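Local coordinates for antigen 43 (Escherichia coli, PDB 4KH3), which mediates self-association of the bacteria that carry it, as an autotransporter adhesin of the AIDA type linked to Velcro-like cell clumping, aggregation and biofilm formation, at residues T387-L392 and L406-I411; D422-R427 and G442-S447. All coordinates share one frame; numbering follows the deposited sequence.

Interaction 1. Residues T387-L392 and L406-I411; sequences TVNGGL and LNNGAI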
ATOM      1  N   THR A 387       9.482 -15.792  25.948  1.00 29.35           N
ATOM      2  CA  THR A 387       8.091 -15.653  26.345  1.00 29.02           C
ATOM      3  C   THR A 387       7.265 -15.404  25.086  1.00 37.40           C
ATOM      4  O   THR A 387       7.490 -14.421  24.368  1.00 26.47           O
ATOM      5  CB  THR A 387       7.872 -14.482  27.319  1.00 29.45           C
ATOM      6  OG1 THR A 387       8.590 -14.721  28.531  1.00 39.93           O
ATOM      7  CG2 THR A 387       6.403 -14.355  27.649  1.00 32.74           C
ATOM      8  N   VAL A 388       6.336 -16.313  24.803  1.00 29.27           N
ATOM      9  CA  VAL A 388       5.371 -16.108  23.733  1.00 26.38           C
ATOM     10  C   VAL A 388       4.052 -15.727  24.375  1.00 30.46           C
ATOM     11  O   VAL A 388       3.473 -16.510  25.127  1.00 32.03           O
ATOM     12  CB  VAL A 388       5.165 -17.378  22.898  1.00 29.28           C
ATOM     13  CG1 VAL A 388       4.294 -17.080  21.696  1.00 27.50           C
ATOM     14  CG2 VAL A 388       6.488 -17.924  22.454  1.00 29.36           C
ATOM     15  N   ASN A 389       3.585 -14.516  24.096  1.00 34.97           N
ATOM     16  CA  ASN A 389       2.368 -14.009  24.717  1.00 27.40           C
ATOM     17  C   ASN A 389       1.355 -13.627  23.649  1.00 36.70           C
ATOM     18  O   ASN A 389       1.169 -12.451  23.346  1.00 39.75           O
ATOM     19  CB  ASN A 389       2.694 -12.812  25.609  1.00 34.91           C
ATOM     20  CG  ASN A 389       1.504 -12.351  26.440  1.00 43.44           C
ATOM     21  OD1 ASN A 389       0.656 -13.145  26.838  1.00 43.90           O
ATOM     22  ND2 ASN A 389       1.445 -11.055  26.709  1.00 45.60           N
ATOM     23  N   GLY A 390       0.712 -14.633  23.067  1.00 30.14           N
ATOM     24  CA  GLY A 390      -0.212 -14.402  21.977  1.00 32.64           C
ATOM     25  C   GLY A 390       0.430 -14.507  20.609  1.00 37.20           C
ATOM     26  O   GLY A 390      -0.262 -14.589  19.595  1.00 33.84           O
ATOM     27  N   GLY A 391       1.759 -14.513  20.579  1.00 37.15           N
ATOM     28  CA  GLY A 391       2.484 -14.605  19.324  1.00 29.17           C
ATOM     29  C   GLY A 391       2.639 -16.010  18.761  1.00 33.01           C
ATOM     30  O   GLY A 391       1.982 -16.961  19.198  1.00 34.63           O
ATOM     31  N   LEU A 392       3.515 -16.132  17.770  1.00 30.68           N
ATOM     32  CA  LEU A 392       3.799 -17.411  17.136  1.00 33.13           C
ATOM     33  C   LEU A 392       5.286 -17.735  17.236  1.00 29.00           C
ATOM     34  O   LEU A 392       6.135 -16.879  17.032  1.00 35.71           O
ATOM     35  CB  LEU A 392       3.360 -17.388  15.670  1.00 22.39           C
ATOM     36  CG  LEU A 392       3.753 -18.584  14.802  1.00 35.86           C
ATOM     37  CD1 LEU A 392       3.110 -19.866  15.323  1.00 28.90           C
ATOM     38  CD2 LEU A 392       3.373 -18.334  13.338  1.00 23.40           C
ATOM     39  N   LEU A 406       4.443 -19.949  27.394  1.00 32.38           N
ATOM     40  CA  LEU A 406       3.371 -19.863  26.408  1.00 29.32           C
ATOM     41  C   LEU A 406       2.095 -19.359  27.071  1.00 33.72           C
ATOM     42  O   LEU A 406       1.480 -20.079  27.846  1.00 34.17           O
ATOM     43  CB  LEU A 406       3.118 -21.229  25.778  1.00 25.21           C
ATOM     44  CG  LEU A 406       4.318 -21.936  25.142  1.00 30.73           C
ATOM     45  CD1 LEU A 406       3.883 -23.272  24.565  1.00 22.47           C
ATOM     46  CD2 LEU A 406       5.010 -21.076  24.070  1.00 31.95           C
ATOM     47  N   ASN A 407       1.713 -18.119  26.776  1.00 32.92           N
ATOM     48  CA  ASN A 407       0.530 -17.505  27.370  1.00 28.96           C
ATOM     49  C   ASN A 407      -0.435 -16.943  26.323  1.00 32.46           C
ATOM     50  O   ASN A 407      -0.045 -16.672  25.185  1.00 30.35           O
ATOM     51  CB  ASN A 407       0.919 -16.356  28.304  1.00 28.58           C
ATOM     52  CG  ASN A 407       1.573 -16.823  29.590  1.00 35.67           C
ATOM     53  OD1 ASN A 407       1.369 -17.947  30.040  1.00 33.95           O
ATOM     54  ND2 ASN A 407       2.351 -15.937  30.205  1.00 31.30           N
ATOM     55  N   ASN A 408      -1.695 -16.795  26.728  1.00 33.46           N
ATOM     56  CA  ASN A 408      -2.673 -15.945  26.051  1.00 31.04           C
ATOM     57  C   ASN A 408      -2.771 -16.064  24.537  1.00 32.79           C
ATOM     58  O   ASN A 408      -2.672 -15.061  23.835  1.00 31.61           O
ATOM     59  CB  ASN A 408      -2.386 -14.487  26.394  1.00 31.77           C
ATOM     60  CG  ASN A 408      -2.487 -14.214  27.873  1.00 34.00           C
ATOM     61  OD1 ASN A 408      -3.417 -14.670  28.532  1.00 40.74           O
ATOM     62  ND2 ASN A 408      -1.530 -13.470  28.405  1.00 35.93           N
ATOM     63  N   GLY A 409      -2.978 -17.276  24.037  1.00 25.95           N
ATOM     64  CA  GLY A 409      -3.167 -17.468  22.614  1.00 29.00           C
ATOM     65  C   GLY A 409      -1.888 -17.852  21.899  1.00 33.51           C
ATOM     66  O   GLY A 409      -1.858 -17.963  20.672  1.00 36.31           O
ATOM     67  N   ALA A 410      -0.829 -18.055  22.674  1.00 29.22           N
ATOM     68  CA  ALA A 410       0.452 -18.454  22.117  1.00 29.78           C
ATOM     69  C   ALA A 410       0.324 -19.724  21.283  1.00 26.28           C
ATOM     70  O   ALA A 410      -0.434 -20.635  21.617  1.00 28.12           O
ATOM     71  CB  ALA A 410       1.464 -18.646  23.227  1.00 28.37           C
ATOM     72  N   ILE A 411       1.055 -19.767  20.181  1.00 28.33           N
ATOM     73  CA  ILE A 411       1.148 -20.979  19.384  1.00 29.78           C
ATOM     74  C   ILE A 411       2.621 -21.332  19.226  1.00 32.88           C
ATOM     75  O   ILE A 411       3.452 -20.470  18.948  1.00 28.04           O
ATOM     76  CB  ILE A 411       0.506 -20.814  18.001  1.00 23.77           C
ATOM     77  CG1 ILE A 411      -0.998 -20.576  18.130  1.00 31.12           C
ATOM     78  CG2 ILE A 411       0.770 -22.038  17.135  1.00 23.98           C
ATOM     79  CD1 ILE A 411      -1.706 -20.450  16.786  1.00 23.84           C
TER
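Asn389 and Asn408 meet through their side-chain amides, which lie side by side and point the same way. Asn408 ND2 donates to Asn389 OD1 at 2.7 Å; the hydrogen arrives in the carbonyl plane of Asn389, yet the two amide planes are turned 56° apart. Chi1 of Asn389 (-172°) sets CG anti to the backbone N, and OD1 on it faces Asn408 ND2, while its own ND2 is held by Glu370 one turn back. OD1 of Asn407, on the same face, is taken by the backbone N of Arg427 in the next turn.

Backbone hydrogen bonds of parallel pairing join the two segments: Asn407 N to Val388 O at 2.9 Å, then Ile411 N to Gly391 O at 3.1 Å. Between them Gly390 N reaches Asn407 O only weakly. These are successive turns of a right-handed beta-helix, meeting at a corner where one strand gives way to the next. There the pairing slips by one residue, where 406-411 makes a type I' turn from Asn407 to Ala410. Gly390 CA packs against Asn408 O at 3.2 Å, and its positive phi (93°) suits a glycine.

Apolar contacts flank the corner. Val388 CG2 lies against Leu406 CD2 at 3.8 Å, and Val388 CG1 against Ala410 CB at 3.6 Å. On the face of Asn389, the side chains of Leu392 and Ile411 cross at a slant, CD1 of Leu392 3.7 Å from CG2 of Ile411.

Interaction 2. Residues D422-R427 and G442-S447; sequences DTLTIR and GSVEKS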
ATOM      1  N   ASP A 422      14.716 -28.161  29.818  1.00 35.50           N
ATOM      2  CA  ASP A 422      14.390 -27.219  30.880  1.00 36.65           C
ATOM      3  C   ASP A 422      12.877 -27.094  31.047  1.00 38.29           C
ATOM      4  O   ASP A 422      12.159 -28.085  30.971  1.00 44.49           O
ATOM      5  CB  ASP A 422      15.036 -25.856  30.632  1.00 43.88           C
ATOM      6  CG  ASP A 422      16.541 -25.952  30.399  1.00 40.34           C
ATOM      7  OD1 ASP A 422      17.112 -27.045  30.575  1.00 40.07           O
ATOM      8  OD2 ASP A 422      17.157 -24.928  30.045  1.00 38.52           O
ATOM      9  N   THR A 423      12.389 -25.882  31.268  1.00 39.42           N
ATOM     10  CA  THR A 423      10.992 -25.711  31.635  1.00 29.52           C
ATOM     11  C   THR A 423      10.128 -25.033  30.568  1.00 37.03           C
ATOM     12  O   THR A 423      10.359 -23.889  30.199  1.00 41.74           O
ATOM     13  CB  THR A 423      10.884 -24.927  32.935  1.00 41.12           C
ATOM     14  OG1 THR A 423      11.595 -25.626  33.963  1.00 57.26           O
ATOM     15  CG2 THR A 423       9.426 -24.760  33.338  1.00 42.84           C
ATOM     16  N   LEU A 424       9.128 -25.755  30.080  1.00 41.90           N
ATOM     17  CA  LEU A 424       8.101 -25.180  29.222  1.00 33.60           C
ATOM     18  C   LEU A 424       6.878 -24.882  30.089  1.00 35.87           C
ATOM     19  O   LEU A 424       6.337 -25.776  30.729  1.00 39.54           O
ATOM     20  CB  LEU A 424       7.744 -26.164  28.112  1.00 35.31           C
ATOM     21  CG  LEU A 424       6.632 -25.771  27.141  1.00 40.10           C
ATOM     22  CD1 LEU A 424       6.972 -24.458  26.472  1.00 35.53           C
ATOM     23  CD2 LEU A 424       6.406 -26.863  26.095  1.00 29.67           C
ATOM     24  N   THR A 425       6.450 -23.627  30.136  1.00 33.45           N
ATOM     25  CA  THR A 425       5.421 -23.248  31.096  1.00 37.00           C
ATOM     26  C   THR A 425       4.286 -22.424  30.493  1.00 40.39           C
ATOM     27  O   THR A 425       4.512 -21.486  29.728  1.00 36.22           O
ATOM     28  CB  THR A 425       6.014 -22.506  32.331  1.00 33.42           C
ATOM     29  OG1 THR A 425       4.968 -22.215  33.262  1.00 34.44           O
ATOM     30  CG2 THR A 425       6.666 -21.202  31.931  1.00 32.35           C
ATOM     31  N   ILE A 426       3.062 -22.802  30.852  1.00 36.32           N
ATOM     32  CA  ILE A 426       1.864 -22.069  30.475  1.00 31.56           C
ATOM     33  C   ILE A 426       1.227 -21.547  31.755  1.00 32.60           C
ATOM     34  O   ILE A 426       0.850 -22.323  32.627  1.00 36.65           O
ATOM     35  CB  ILE A 426       0.863 -22.965  29.723  1.00 32.32           C
ATOM     36  CG1 ILE A 426       1.391 -23.301  28.327  1.00 24.12           C
ATOM     37  CG2 ILE A 426      -0.506 -22.277  29.617  1.00 24.91           C
ATOM     38  CD1 ILE A 426       2.474 -24.348  28.279  1.00 29.64           C
ATOM     39  N   ARG A 427       1.116 -20.234  31.879  1.00 36.03           N
ATOM     40  CA  ARG A 427       0.714 -19.652  33.146  1.00 35.55           C
ATOM     41  C   ARG A 427      -0.609 -18.884  33.104  1.00 41.36           C
ATOM     42  O   ARG A 427      -1.187 -18.568  34.148  1.00 42.89           O
ATOM     43  CB  ARG A 427       1.827 -18.740  33.648  1.00 37.03           C
ATOM     44  CG  ARG A 427       3.169 -19.441  33.754  1.00 52.32           C
ATOM     45  CD  ARG A 427       4.235 -18.528  34.338  1.00 60.61           C
ATOM     46  NE  ARG A 427       3.813 -17.961  35.615  1.00 71.29           N
ATOM     47  CZ  ARG A 427       4.031 -16.701  35.976  1.00 85.58           C
ATOM     48  NH1 ARG A 427       4.674 -15.876  35.158  1.00 93.39           N
ATOM     49  NH2 ARG A 427       3.608 -16.264  37.155  1.00 87.81           N
ATOM     50  N   GLY A 442      13.159 -32.439  30.001  1.00 42.90           N
ATOM     51  CA  GLY A 442      12.496 -31.258  30.513  1.00 44.51           C
ATOM     52  C   GLY A 442      11.105 -31.552  31.034  1.00 44.10           C
ATOM     53  O   GLY A 442      10.573 -32.656  30.871  1.00 41.11           O
ATOM     54  N   SER A 443      10.508 -30.554  31.666  1.00 38.89           N
ATOM     55  CA  SER A 443       9.147 -30.699  32.154  1.00 49.71           C
ATOM     56  C   SER A 443       8.249 -29.573  31.643  1.00 50.24           C
ATOM     57  O   SER A 443       8.716 -28.459  31.379  1.00 40.72           O
ATOM     58  CB  SER A 443       9.129 -30.761  33.684  1.00 51.08           C
ATOM     59  OG  SER A 443       9.579 -29.544  34.251  1.00 58.28           O
ATOM     60  N   VAL A 444       6.960 -29.878  31.495  1.00 48.43           N
ATOM     61  CA  VAL A 444       5.955 -28.876  31.159  1.00 34.91           C
ATOM     62  C   VAL A 444       5.160 -28.494  32.412  1.00 46.00           C
ATOM     63  O   VAL A 444       4.761 -29.370  33.184  1.00 51.91           O
ATOM     64  CB  VAL A 444       4.982 -29.396  30.097  1.00 37.38           C
ATOM     65  CG1 VAL A 444       4.124 -28.252  29.571  1.00 29.61           C
ATOM     66  CG2 VAL A 444       5.735 -30.089  28.961  1.00 26.12           C
ATOM     67  N   GLU A 445       4.947 -27.196  32.623  1.00 37.37           N
ATOM     68  CA  GLU A 445       4.145 -26.712  33.750  1.00 35.26           C
ATOM     69  C   GLU A 445       2.876 -26.059  33.217  1.00 47.25           C
ATOM     70  O   GLU A 445       2.942 -25.191  32.342  1.00 39.92           O
ATOM     71  CB  GLU A 445       4.907 -25.668  34.564  1.00 42.10           C
ATOM     72  CG  GLU A 445       6.372 -25.977  34.803  1.00 60.79           C
ATOM     73  CD  GLU A 445       6.603 -26.802  36.050  1.00 71.21           C
ATOM     74  OE1 GLU A 445       5.829 -26.635  37.025  1.00 69.43           O
ATOM     75  OE2 GLU A 445       7.557 -27.615  36.051  1.00 64.12           O
ATOM     76  N   LYS A 446       1.722 -26.467  33.739  1.00 33.99           N
ATOM     77  CA  LYS A 446       0.460 -25.865  33.326  1.00 35.16           C
ATOM     78  C   LYS A 446      -0.293 -25.269  34.510  1.00 38.06           C
ATOM     79  O   LYS A 446      -0.705 -25.978  35.429  1.00 39.37           O
ATOM     80  CB  LYS A 446      -0.421 -26.874  32.583  1.00 37.21           C
ATOM     81  CG  LYS A 446      -1.838 -26.375  32.312  1.00 33.12           C
ATOM     82  CD  LYS A 446      -1.847 -25.090  31.490  1.00 37.88           C
ATOM     83  CE  LYS A 446      -3.276 -24.605  31.196  1.00 31.52           C
ATOM     84  NZ  LYS A 446      -3.936 -23.944  32.369  1.00 29.85           N
ATOM     85  N   SER A 447      -0.456 -23.956  34.482  1.00 31.50           N
ATOM     86  CA  SER A 447      -1.210 -23.255  35.503  1.00 34.01           C
ATOM     87  C   SER A 447      -2.147 -22.265  34.832  1.00 32.10           C
ATOM     88  O   SER A 447      -2.225 -22.207  33.599  1.00 31.36           O
ATOM     89  CB  SER A 447      -0.273 -22.552  36.489  1.00 36.29           C
ATOM     90  OG  SER A 447       0.656 -21.728  35.811  1.00 51.53           O
TER
HETATM   91  O   HOH W   1       2.707 -23.283  35.032  1.00 44.83           O
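Strands 423-426 and 443-446 are neighbouring rungs on one face of the beta-helix, parallel in exact register, their axes approaching to 4.6 Å. Five backbone bonds zip them together, from Ser443 N to Asp422 O at one end to Ser447 N to Ile426 O at the other; in the middle Glu445 N meets Leu424 O at 2.7 Å and Ile426 N meets Glu445 O at 2.8 Å.

On the face of Leu424 and Ile426, Lys446 bends at chi2 (59°), bringing CD to 3.6 Å from Ile426 CG2. Its NZ turns back to Ser447 O, 2.7 Å away and well above that carbonyl's plane, and also binds the backbone oxygens of Gly450 and Glu468, so three carbonyls grip the amine of this buried residue. Leu452 packs against Ile426, Val444 and the lysine.

On the other face Thr423 CG2 touches Glu445 CG at 3.6 Å. One water bridges the strands: it bonds Thr425 OG1 and Ser447 OG, the latter at 2.7 Å, and donates to Ile426 O. The one-to-one pairing of Thr423 to Ile426 with Ser443 to Lys446, with Leu424 over Val444 as an aliphatic pair, is typical of the in-register parallel coils of the pectate-lyase-like beta-helix.

Along the chain interaction 1 is complete before the first residue of interaction 2; their centres are about 13 Å apart. Strands 382-389, 403-407, 423-426 and 443-446 follow one another across the same face of the beta-helix, so the two contacts are separate steps of a single stack. The step between them is direct: Leu406 N lies 2.8 Å from Thr425 O, a probable hydrogen bond, and Leu406 CD1 packs on Leu424 CD1 at 3.8 Å. Interaction 1 also includes a corner, whereas interaction 2 pairs two strands without a break in register. Such repeated steps build the long, curved stalk-like domain through which the adhesin probably presents its self-associating surface.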